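Local coordinates for protein DyP (Bjerkandera adusta, PDB 3VXJ) that probably acts as a heme-dependent peroxidase of the dye-decolorizing (DyP) family, and holds heme b together with the phenolic compound 2,6-dimethoxyphenol, at residues 63-68 against 123-128; 291-296 against 313-318; 323-328 against 367-372. All blocks are in the same frame, centred on the assembly; numbering follows the deposited sequence.

Overall arrangement
Contact 1 lies in the first of two antiparallel sheets of the chain, contacts 2 and 3 in the C-terminal peroxidase part beside the heme. All three are largely buried, but contact 1 sits away from the heme, about 37 Å from contact 2 between centres, on the opposite side of the chain's centre. In contact 1 the chemistry is that of a sheet: backbone hydrogen bonds, apolar side chains and one serine hydroxyl bond. Contact 2 joins two loops through a guanidinium stacked on a ring, hydrogen bonds and a water. Contact 3 sets a loop against helix 367-375 by stacked rings and a single hydrogen bond from a glutamine amide. Contacts 2 and 3 touch through Asn313 and His326; both reach the heme and the same 2,6-dimethoxyphenol.

Contact 1 of 3, residues 63-68 against 123-128; sequences PLAFVN and IGSDQD
Phe66 and Gly124 face each other as an antiparallel hydrogen-bonded pair, the centre of the join between strands 65-71 and 119-125. Both backbone bonds of the pair, Phe66 N to Gly124 O and Gly124 N to Phe66 O, measure 2.8 Å. Each carbonyl also meets a CA-H group: Gly124 O lies 3.2 Å from Ala65 CA, and Phe66 O is similarly approached by Ile123 CA. Glycine suits its place: a side chain here would start only about 4.2 Å from Phe66 CB, on the face that the Phe66 ring occupies.

The one polar side chain that bonds across the contact is Ser125. Its OG, anti to the backbone N (chi1 -164°), turns back to the other segment and gives its proton to Leu64 O at 2.7 Å. The donor stands above the plane of this carbonyl, 40° out of it. The bond extends the grip to the backbone of Leu64. An alanine in place of Ser125 would probably leave Leu64 O without this donor and the backbone at Leu64 freer to shift.

Apolar contacts fill the face carrying Ala65, Val67, Ile123 and Ser125. Ala65 CB packs 3.8 Å from Ser125 CB and 4.1 Å from Ile123 CG2; a small side chain suits the face on which Phe134 also rests. The branched Val67 and Ile123 form a non-hydrogen-bonded pair, with Val67 CG1 near Ile123 CG1.

Strand 65-71 is an outer strand of a four-stranded antiparallel sheet in the ferredoxin-like arrangement expected of the DyP dimeric alpha+beta barrel domain; strand 119-125 continues it to strand 23-31. Helix 128-142 packs on the face of Ala65 and Ile123 through Phe134 and Thr135, while on the other face Phe66 meets Lys21 in a cation-pi contact and touches Leu55 of helix 52-55.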
# COMPACT_ATOMS: atom_id res chain seq x y z
N PRO A 63 -10.85 -13.55 16.66
CA PRO A 63 -11.35 -12.48 17.52
C PRO A 63 -12.16 -11.44 16.75
O PRO A 63 -12.12 -11.41 15.51
CB PRO A 63 -10.07 -11.86 18.08
CG PRO A 63 -9.03 -12.15 17.07
CD PRO A 63 -9.39 -13.49 16.50
N LEU A 64 -12.89 -10.60 17.48
CA LEU A 64 -13.69 -9.55 16.87
C LEU A 64 -12.81 -8.48 16.21
O LEU A 64 -13.22 -7.85 15.25
CB LEU A 64 -14.59 -8.90 17.93
CG LEU A 64 -15.63 -7.91 17.42
CD1 LEU A 64 -16.61 -8.57 16.46
CD2 LEU A 64 -16.38 -7.32 18.61
N ALA A 65 -11.61 -8.30 16.75
CA ALA A 65 -10.63 -7.41 16.14
C ALA A 65 -9.26 -8.05 16.09
O ALA A 65 -8.87 -8.82 16.97
CB ALA A 65 -10.59 -6.08 16.88
N PHE A 66 -8.52 -7.70 15.04
CA PHE A 66 -7.13 -8.09 14.90
C PHE A 66 -6.29 -6.90 15.31
O PHE A 66 -6.62 -5.76 14.97
CB PHE A 66 -6.80 -8.43 13.44
CG PHE A 66 -7.70 -9.47 12.82
CD1 PHE A 66 -8.22 -10.52 13.57
CD2 PHE A 66 -8.00 -9.42 11.46
CE1 PHE A 66 -9.04 -11.49 12.99
CE2 PHE A 66 -8.82 -10.39 10.86
CZ PHE A 66 -9.34 -11.43 11.63
N VAL A 67 -5.19 -7.14 16.01
CA VAL A 67 -4.26 -6.06 16.35
C VAL A 67 -2.83 -6.42 15.98
O VAL A 67 -2.36 -7.52 16.28
CB VAL A 67 -4.33 -5.64 17.84
CG1 VAL A 67 -3.51 -4.36 18.07
CG2 VAL A 67 -5.78 -5.44 18.29
N ASN A 68 -2.16 -5.50 15.28
CA ASN A 68 -0.73 -5.59 15.03
C ASN A 68 -0.06 -4.32 15.55
O ASN A 68 -0.73 -3.32 15.84
CB ASN A 68 -0.45 -5.77 13.53
CG ASN A 68 -0.63 -7.22 13.04
OD1 ASN A 68 -0.36 -7.50 11.87
ND2 ASN A 68 -1.11 -8.14 13.90
N ILE A 123 -5.50 -1.75 14.17
CA ILE A 123 -6.66 -2.49 14.67
C ILE A 123 -7.61 -2.71 13.50
O ILE A 123 -8.09 -1.74 12.92
CB ILE A 123 -7.42 -1.72 15.78
CG1 ILE A 123 -6.48 -1.29 16.91
CG2 ILE A 123 -8.58 -2.57 16.32
CD1 ILE A 123 -7.05 -0.21 17.82
N GLY A 124 -7.85 -3.97 13.15
CA GLY A 124 -8.77 -4.31 12.07
C GLY A 124 -10.02 -4.93 12.65
O GLY A 124 -9.94 -5.84 13.46
N SER A 125 -11.19 -4.42 12.27
CA SER A 125 -12.44 -4.96 12.79
C SER A 125 -13.60 -4.70 11.84
O SER A 125 -13.43 -4.13 10.77
CB SER A 125 -12.73 -4.40 14.20
OG SER A 125 -13.72 -5.18 14.84
N ASP A 126 -14.79 -5.14 12.24
CA ASP A 126 -15.94 -5.10 11.36
C ASP A 126 -16.76 -3.81 11.47
O ASP A 126 -17.53 -3.50 10.55
CB ASP A 126 -16.85 -6.29 11.65
CG ASP A 126 -16.25 -7.63 11.23
OD1 ASP A 126 -15.30 -7.66 10.43
OD2 ASP A 126 -16.77 -8.67 11.70
N GLN A 127 -16.64 -3.09 12.59
CA GLN A 127 -17.46 -1.91 12.87
C GLN A 127 -16.65 -0.87 13.63
O GLN A 127 -15.75 -1.21 14.40
CB GLN A 127 -18.69 -2.27 13.71
CG GLN A 127 -19.66 -3.28 13.07
CD GLN A 127 -20.53 -2.69 11.96
OE1 GLN A 127 -21.68 -2.34 12.19
NE2 GLN A 127 -19.98 -2.59 10.75
N ASP A 128 -16.99 0.40 13.43
CA ASP A 128 -16.32 1.50 14.12
C ASP A 128 -16.44 1.39 15.65
O ASP A 128 -15.48 1.65 16.36
CB ASP A 128 -16.84 2.85 13.64
CG ASP A 128 -16.38 3.18 12.24
OD1 ASP A 128 -15.33 2.65 11.81
OD2 ASP A 128 -17.07 3.97 11.57

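Contact 2 of 3, residues 291-296 against 313-318. With 3DM (2,6-dimethoxyphenol), chain D; HEM (protoporphyrin IX containing Fe), chain B.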
# COMPACT_ATOMS: atom_id res chain seq x y z
N PHE A 291 -0.82 -12.22 -16.49
CA PHE A 291 -0.28 -11.42 -17.58
C PHE A 291 1.08 -10.92 -17.13
O PHE A 291 1.35 -10.86 -15.92
CB PHE A 291 -1.20 -10.23 -17.91
CG PHE A 291 -1.32 -9.23 -16.79
CD1 PHE A 291 -0.50 -8.10 -16.73
CD2 PHE A 291 -2.24 -9.43 -15.76
CE1 PHE A 291 -0.60 -7.19 -15.68
CE2 PHE A 291 -2.35 -8.52 -14.70
CZ PHE A 291 -1.52 -7.40 -14.67
N ASP A 292 1.92 -10.54 -18.08
CA ASP A 292 3.27 -10.10 -17.72
C ASP A 292 3.84 -9.00 -18.62
O ASP A 292 5.02 -8.70 -18.53
CB ASP A 292 4.24 -11.30 -17.65
CG ASP A 292 4.39 -12.03 -18.98
OD1 ASP A 292 3.83 -11.57 -20.00
OD2 ASP A 292 5.09 -13.07 -19.00
N TYR A 293 3.00 -8.42 -19.47
CA TYR A 293 3.38 -7.41 -20.48
C TYR A 293 4.22 -7.97 -21.63
O TYR A 293 4.63 -7.20 -22.50
CB TYR A 293 4.04 -6.14 -19.86
CG TYR A 293 3.28 -5.59 -18.68
CD1 TYR A 293 1.97 -5.15 -18.83
CD2 TYR A 293 3.86 -5.53 -17.41
CE1 TYR A 293 1.25 -4.67 -17.75
CE2 TYR A 293 3.15 -5.05 -16.31
CZ TYR A 293 1.84 -4.63 -16.50
OH TYR A 293 1.09 -4.16 -15.45
N SER A 294 4.46 -9.29 -21.67
CA SER A 294 5.28 -9.87 -22.75
C SER A 294 4.64 -9.68 -24.13
O SER A 294 5.33 -9.74 -25.14
CB SER A 294 5.59 -11.34 -22.51
OG SER A 294 4.43 -12.12 -22.56
N ASP A 295 3.33 -9.43 -24.15
CA ASP A 295 2.62 -9.14 -25.40
C ASP A 295 2.58 -7.65 -25.76
O ASP A 295 1.89 -7.26 -26.71
CB ASP A 295 1.19 -9.69 -25.32
CG ASP A 295 0.32 -8.99 -24.27
OD1 ASP A 295 0.83 -8.09 -23.57
OD2 ASP A 295 -0.88 -9.34 -24.16
N THR A 296 3.29 -6.81 -25.00
CA THR A 296 3.24 -5.37 -25.19
C THR A 296 4.53 -4.69 -24.69
O THR A 296 4.51 -3.57 -24.17
CB THR A 296 1.93 -4.75 -24.56
OG1 THR A 296 1.78 -3.38 -24.96
CG2 THR A 296 1.91 -4.87 -23.03
N ASN A 313 4.95 -2.66 -10.54
CA ASN A 313 5.42 -4.02 -10.81
C ASN A 313 5.61 -4.22 -12.31
O ASN A 313 4.66 -4.57 -13.02
CB ASN A 313 4.48 -5.07 -10.25
CG ASN A 313 4.94 -6.49 -10.56
OD1 ASN A 313 6.05 -6.71 -11.07
ND2 ASN A 313 4.07 -7.47 -10.29
N PRO A 314 6.84 -4.00 -12.80
CA PRO A 314 7.11 -4.01 -14.23
C PRO A 314 7.04 -5.38 -14.90
O PRO A 314 7.04 -5.44 -16.12
CB PRO A 314 8.53 -3.44 -14.34
CG PRO A 314 8.72 -2.67 -13.06
CD PRO A 314 7.98 -3.44 -12.04
N ARG A 315 6.95 -6.47 -14.12
CA ARG A 315 6.85 -7.82 -14.71
C ARG A 315 7.93 -8.00 -15.80
O ARG A 315 9.11 -7.76 -15.52
CB ARG A 315 5.41 -8.14 -15.15
CG ARG A 315 4.42 -7.96 -14.02
CD ARG A 315 3.00 -8.38 -14.37
NE ARG A 315 2.10 -7.99 -13.28
CZ ARG A 315 1.09 -8.70 -12.78
NH1 ARG A 315 0.78 -9.89 -13.27
NH2 ARG A 315 0.40 -8.21 -11.76
N GLN A 316 7.55 -8.41 -17.01
CA GLN A 316 8.54 -8.72 -18.05
C GLN A 316 9.28 -7.50 -18.60
O GLN A 316 10.27 -7.65 -19.31
CB GLN A 316 7.90 -9.53 -19.20
CG GLN A 316 8.89 -10.14 -20.21
CD GLN A 316 9.80 -11.21 -19.62
OE1 GLN A 316 9.47 -11.83 -18.61
NE2 GLN A 316 10.94 -11.43 -20.26
N ASP A 317 8.86 -6.28 -18.25
CA ASP A 317 9.68 -5.11 -18.59
C ASP A 317 11.08 -5.22 -17.96
O ASP A 317 12.03 -4.60 -18.46
CB ASP A 317 9.04 -3.79 -18.13
CG ASP A 317 7.83 -3.39 -18.97
OD1 ASP A 317 7.70 -3.79 -20.15
OD2 ASP A 317 7.01 -2.62 -18.41
N LEU A 318 11.22 -6.00 -16.89
CA LEU A 318 12.53 -6.21 -16.26
C LEU A 318 13.37 -7.28 -16.96
O LEU A 318 14.56 -7.42 -16.66
CB LEU A 318 12.38 -6.54 -14.77
CG LEU A 318 11.76 -5.46 -13.89
CD1 LEU A 318 11.74 -5.93 -12.45
CD2 LEU A 318 12.52 -4.14 -14.01
O1 3DM D . 5.44 -10.19 -11.04
C1 3DM D . 6.18 -10.59 -12.13
C2 3DM D . 7.51 -10.19 -12.28
O2 3DM D . 8.08 -9.38 -11.32
C7 3DM D . 9.28 -8.68 -11.67
C3 3DM D . 8.23 -10.63 -13.40
C4 3DM D . 7.61 -11.43 -14.37
C5 3DM D . 6.29 -11.83 -14.21
C6 3DM D . 5.57 -11.40 -13.09
O3 3DM D . 4.27 -11.75 -12.88
C8 3DM D . 3.54 -12.32 -14.01
CHA HEM B . -1.71 -1.88 -7.41
CHB HEM B . -4.36 2.01 -6.30
CHC HEM B . -0.52 4.08 -4.21
CHD HEM B . 2.14 0.19 -5.28
C1A HEM B . -2.75 -0.99 -7.32
C2A HEM B . -4.07 -1.19 -7.89
C3A HEM B . -4.80 -0.10 -7.59
C4A HEM B . -3.97 0.79 -6.80
CMA HEM B . -6.26 0.18 -7.96
CAA HEM B . -4.49 -2.40 -8.75
CBA HEM B . -5.04 -3.59 -7.97
CGA HEM B . -3.99 -4.36 -7.20
O1A HEM B . -3.15 -5.06 -7.80
O2A HEM B . -4.02 -4.30 -5.94
C1B HEM B . -3.56 2.91 -5.62
C2B HEM B . -3.98 4.20 -5.11
C3B HEM B . -2.91 4.77 -4.52
C4B HEM B . -1.80 3.85 -4.64
CMB HEM B . -5.41 4.76 -5.26
CAB HEM B . -2.82 6.13 -3.80
CBB HEM B . -3.90 6.72 -3.27
C1C HEM B . 0.54 3.22 -4.36
C2C HEM B . 1.91 3.49 -3.96
C3C HEM B . 2.65 2.42 -4.27
C4C HEM B . 1.77 1.44 -4.87
CMC HEM B . 2.37 4.79 -3.28
CAC HEM B . 4.17 2.18 -4.04
CBC HEM B . 5.07 3.16 -4.18
C1D HEM B . 1.33 -0.74 -5.88
C2D HEM B . 1.75 -2.08 -6.20
C3D HEM B . 0.56 -2.71 -6.87
C4D HEM B . -0.46 -1.70 -6.89
CMD HEM B . 3.10 -2.77 -5.95
CAD HEM B . 0.53 -4.15 -7.41
CBD HEM B . 1.20 -4.12 -8.79
CGD HEM B . 1.26 -5.50 -9.39
O1D HEM B . 0.82 -5.64 -10.57
O2D HEM B . 1.75 -6.44 -8.73
NA HEM B . -2.73 0.22 -6.69
NB HEM B . -2.21 2.74 -5.35
NC HEM B . 0.51 1.98 -4.94
ND HEM B . 0.00 -0.55 -6.27
FE HEM B . -1.09 1.14 -5.87
O HOH W 1 2.02 -5.09 -13.07
O HOH W 2 -1.66 0.25 -4.18
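Arg315 lays its guanidinium flat on the ring of Phe291 and also bonds to the backbone of that residue. This cation-pi stack, beside a heme propionate in the DyP peroxidase domain, has planes 9° apart and Arg315 CZ 3.9 Å from the ring centroid. Arg315 NH1 reaches Phe291 O at 2.9 Å. The chain runs extended from CG to NE. NH2 bonds heme O1D almost straight (171°), with the oxygen at the edge of the guanidinium; NH2 also bonds Asn289 OD1. Arginine suits the place: its flat cation can stack, bond in several directions and probably balance the propionate charge.

The backbones are tied by Gln316 N to Asp292 O, 3.0 Å. Tyr293 turns its ring edge to the carbonyls of Asn313 and Pro314, its CD2 3.4 Å from Pro314 O. One water joins Tyr293 OH, Asn313 O, Arg315 NE and heme O1D. Asx turns shape both loops: Asp292 OD1 accepts from Ser294 N, and Asn313 OD1 from Arg315 N. An amide suits position 313, for its ND2 serves two ligands, heme O2D at 3.0 Å and O1 of 2,6-dimethoxyphenol at 3.1 Å.

Contact 3 of 3, residues 323-328 against 367-372. With HEM (protoporphyrin IX containing Fe), chain B; 3DM (2,6-dimethoxyphenol), chain D.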
# COMPACT_ATOMS: atom_id res chain seq x y z
N ASP A 323 12.96 -11.23 -7.88
CA ASP A 323 12.40 -11.33 -6.53
C ASP A 323 12.37 -9.98 -5.82
O ASP A 323 11.49 -9.73 -5.01
CB ASP A 323 13.25 -12.26 -5.64
CG ASP A 323 13.28 -13.69 -6.11
OD1 ASP A 323 12.34 -14.13 -6.81
OD2 ASP A 323 14.24 -14.40 -5.73
N THR A 324 13.35 -9.14 -6.14
CA THR A 324 13.86 -8.12 -5.22
C THR A 324 12.89 -7.02 -4.86
O THR A 324 12.93 -6.51 -3.73
CB THR A 324 15.14 -7.49 -5.81
OG1 THR A 324 16.00 -8.54 -6.29
CG2 THR A 324 15.91 -6.68 -4.77
N PHE A 325 12.02 -6.64 -5.80
CA PHE A 325 11.23 -5.42 -5.67
C PHE A 325 9.75 -5.65 -5.40
O PHE A 325 8.95 -4.72 -5.50
CB PHE A 325 11.46 -4.50 -6.87
CG PHE A 325 12.90 -4.39 -7.26
CD1 PHE A 325 13.81 -3.74 -6.43
CD2 PHE A 325 13.36 -4.97 -8.44
CE1 PHE A 325 15.16 -3.66 -6.77
CE2 PHE A 325 14.70 -4.89 -8.79
CZ PHE A 325 15.61 -4.23 -7.96
N HIS A 326 9.39 -6.88 -5.04
CA HIS A 326 8.03 -7.19 -4.66
C HIS A 326 7.76 -6.80 -3.21
O HIS A 326 8.67 -6.82 -2.38
CB HIS A 326 7.72 -8.67 -4.89
CG HIS A 326 7.77 -9.06 -6.34
ND1 HIS A 326 6.78 -8.70 -7.24
CD2 HIS A 326 8.69 -9.75 -7.05
CE1 HIS A 326 7.09 -9.17 -8.44
NE2 HIS A 326 8.25 -9.80 -8.35
N ALA A 327 6.52 -6.45 -2.91
CA ALA A 327 6.14 -6.07 -1.55
C ALA A 327 4.66 -6.38 -1.35
O ALA A 327 3.90 -6.45 -2.32
CB ALA A 327 6.42 -4.59 -1.32
N MET A 328 4.26 -6.54 -0.08
CA MET A 328 2.86 -6.78 0.29
C MET A 328 2.18 -5.46 0.58
O MET A 328 2.77 -4.57 1.19
CB MET A 328 2.79 -7.62 1.57
CG MET A 328 3.36 -9.02 1.48
SD MET A 328 2.35 -10.12 0.46
CE MET A 328 3.02 -11.70 0.98
N PHE A 367 8.57 -0.33 -1.40
CA PHE A 367 7.94 0.97 -1.51
C PHE A 367 8.83 2.03 -2.17
O PHE A 367 8.41 2.71 -3.10
CB PHE A 367 7.54 1.47 -0.11
CG PHE A 367 7.19 2.92 -0.08
CD1 PHE A 367 6.03 3.39 -0.71
CD2 PHE A 367 8.05 3.85 0.51
CE1 PHE A 367 5.72 4.76 -0.71
CE2 PHE A 367 7.74 5.21 0.51
CZ PHE A 367 6.58 5.66 -0.11
N ARG A 368 10.04 2.20 -1.65
CA ARG A 368 10.86 3.32 -2.07
C ARG A 368 11.36 3.17 -3.50
O ARG A 368 11.47 4.15 -4.24
CB ARG A 368 12.02 3.50 -1.09
CG ARG A 368 12.71 4.82 -1.20
CD ARG A 368 13.68 4.94 -0.03
NE ARG A 368 14.30 6.26 0.04
CZ ARG A 368 15.37 6.63 -0.66
NH1 ARG A 368 15.95 5.79 -1.51
NH2 ARG A 368 15.85 7.86 -0.51
N PHE A 369 11.67 1.93 -3.89
CA PHE A 369 12.11 1.61 -5.25
C PHE A 369 10.97 1.83 -6.25
O PHE A 369 11.17 2.41 -7.32
CB PHE A 369 12.59 0.17 -5.31
CG PHE A 369 13.64 -0.08 -6.36
CD1 PHE A 369 14.99 0.06 -6.05
CD2 PHE A 369 13.29 -0.49 -7.64
CE1 PHE A 369 15.97 -0.19 -7.00
CE2 PHE A 369 14.27 -0.72 -8.60
CZ PHE A 369 15.61 -0.58 -8.27
N GLN A 370 9.78 1.36 -5.89
CA GLN A 370 8.58 1.55 -6.69
C GLN A 370 8.26 3.03 -6.88
O GLN A 370 7.87 3.45 -7.97
CB GLN A 370 7.41 0.81 -6.05
CG GLN A 370 7.61 -0.68 -6.05
CD GLN A 370 6.72 -1.39 -5.06
OE1 GLN A 370 5.72 -0.84 -4.59
NE2 GLN A 370 7.09 -2.62 -4.72
N GLN A 371 8.47 3.82 -5.83
CA GLN A 371 8.18 5.25 -5.87
C GLN A 371 9.23 6.04 -6.66
O GLN A 371 8.89 6.78 -7.59
CB GLN A 371 8.08 5.81 -4.45
CG GLN A 371 7.66 7.29 -4.42
CD GLN A 371 6.24 7.49 -4.92
OE1 GLN A 371 5.30 6.91 -4.39
NE2 GLN A 371 6.09 8.29 -5.98
N ILE A 372 10.49 5.90 -6.26
CA ILE A 372 11.55 6.76 -6.79
C ILE A 372 12.08 6.22 -8.12
O ILE A 372 12.00 6.89 -9.15
CB ILE A 372 12.70 6.92 -5.79
CG1 ILE A 372 12.20 7.59 -4.50
CG2 ILE A 372 13.82 7.75 -6.41
CD1 ILE A 372 13.26 7.75 -3.43
CHA HEM B . -1.71 -1.88 -7.41
CHB HEM B . -4.36 2.01 -6.30
CHC HEM B . -0.52 4.08 -4.21
CHD HEM B . 2.14 0.19 -5.28
C1A HEM B . -2.75 -0.99 -7.32
C2A HEM B . -4.07 -1.19 -7.89
C3A HEM B . -4.80 -0.10 -7.59
C4A HEM B . -3.97 0.79 -6.80
CMA HEM B . -6.26 0.18 -7.96
CAA HEM B . -4.49 -2.40 -8.75
CBA HEM B . -5.04 -3.59 -7.97
CGA HEM B . -3.99 -4.36 -7.20
O1A HEM B . -3.15 -5.06 -7.80
O2A HEM B . -4.02 -4.30 -5.94
C1B HEM B . -3.56 2.91 -5.62
C2B HEM B . -3.98 4.20 -5.11
C3B HEM B . -2.91 4.77 -4.52
C4B HEM B . -1.80 3.85 -4.64
CMB HEM B . -5.41 4.76 -5.26
CAB HEM B . -2.82 6.13 -3.80
CBB HEM B . -3.90 6.72 -3.27
C1C HEM B . 0.54 3.22 -4.36
C2C HEM B . 1.91 3.49 -3.96
C3C HEM B . 2.65 2.42 -4.27
C4C HEM B . 1.77 1.44 -4.87
CMC HEM B . 2.37 4.79 -3.28
CAC HEM B . 4.17 2.18 -4.04
CBC HEM B . 5.07 3.16 -4.18
C1D HEM B . 1.33 -0.74 -5.88
C2D HEM B . 1.75 -2.08 -6.20
C3D HEM B . 0.56 -2.71 -6.87
C4D HEM B . -0.46 -1.70 -6.89
CMD HEM B . 3.10 -2.77 -5.95
CAD HEM B . 0.53 -4.15 -7.41
CBD HEM B . 1.20 -4.12 -8.79
CGD HEM B . 1.26 -5.50 -9.39
O1D HEM B . 0.82 -5.64 -10.57
O2D HEM B . 1.75 -6.44 -8.73
NA HEM B . -2.73 0.22 -6.69
NB HEM B . -2.21 2.74 -5.35
NC HEM B . 0.51 1.98 -4.94
ND HEM B . 0.00 -0.55 -6.27
FE HEM B . -1.09 1.14 -5.87
O1 3DM D . 5.44 -10.19 -11.04
C1 3DM D . 6.18 -10.59 -12.13
C2 3DM D . 7.51 -10.19 -12.28
O2 3DM D . 8.08 -9.38 -11.32
C7 3DM D . 9.28 -8.68 -11.67
C3 3DM D . 8.23 -10.63 -13.40
C4 3DM D . 7.61 -11.43 -14.37
C5 3DM D . 6.29 -11.83 -14.21
C6 3DM D . 5.57 -11.40 -13.09
O3 3DM D . 4.27 -11.75 -12.88
C8 3DM D . 3.54 -12.32 -14.01
O HOH W 2 -1.66 0.25 -4.18
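Phe325 carries CG beside its backbone N (chi1 -44°), whereas Phe369 carries CG anti to its own (chi1 -151°); with both CB atoms directed at the opposing segment, these choices set the two CG atoms so that the rings can meet, and the chi2 torsions turn them nearly parallel. The result is an offset stack, centroids 4.0 Å apart and planes at 15°. The displacement is seen atom by atom: Phe325 CE1 stands over the centre of the Phe369 ring, while Phe369 CE2 lies toward the rim of the Phe325 ring. Between the rings the closest atoms are Phe325 CE1 and Phe369 CZ, at 3.5 Å. Thr324 CB covers the other face of Phe325, which is thus sandwiched; a flat apolar side chain suits such a slot.

Beside the stack, Gln370 gives the single hydrogen bond of the contact, NE2 to Phe325 O at 2.9 Å. The acceptor lies in the plane of the amide, and the long neutral chain, extended beyond CG, lets the amide span from helix to loop. The same NE2 passes 4.0 Å from Ala327 CB. At the other end of the amide, Gln370 OE1 lies 3.4 Å from CAC of a heme vinyl group. Phe367 adds an apolar wall, its CD1 3.6 Å from heme CBC. His326 points its CB away from the helix and sets NE2 3.0 Å from O2 of 2,6-dimethoxyphenol, with its ring edge to the compound.

The loop ends where strand 328-334 begins, with Met328 backbone-bonded to Tyr359. Ala327 and Phe367 both rest on strand 353-360, Trp374 of helix 367-375 meets both stacked phenylalanines, and helix 98-101 touches Phe367 through Leu101.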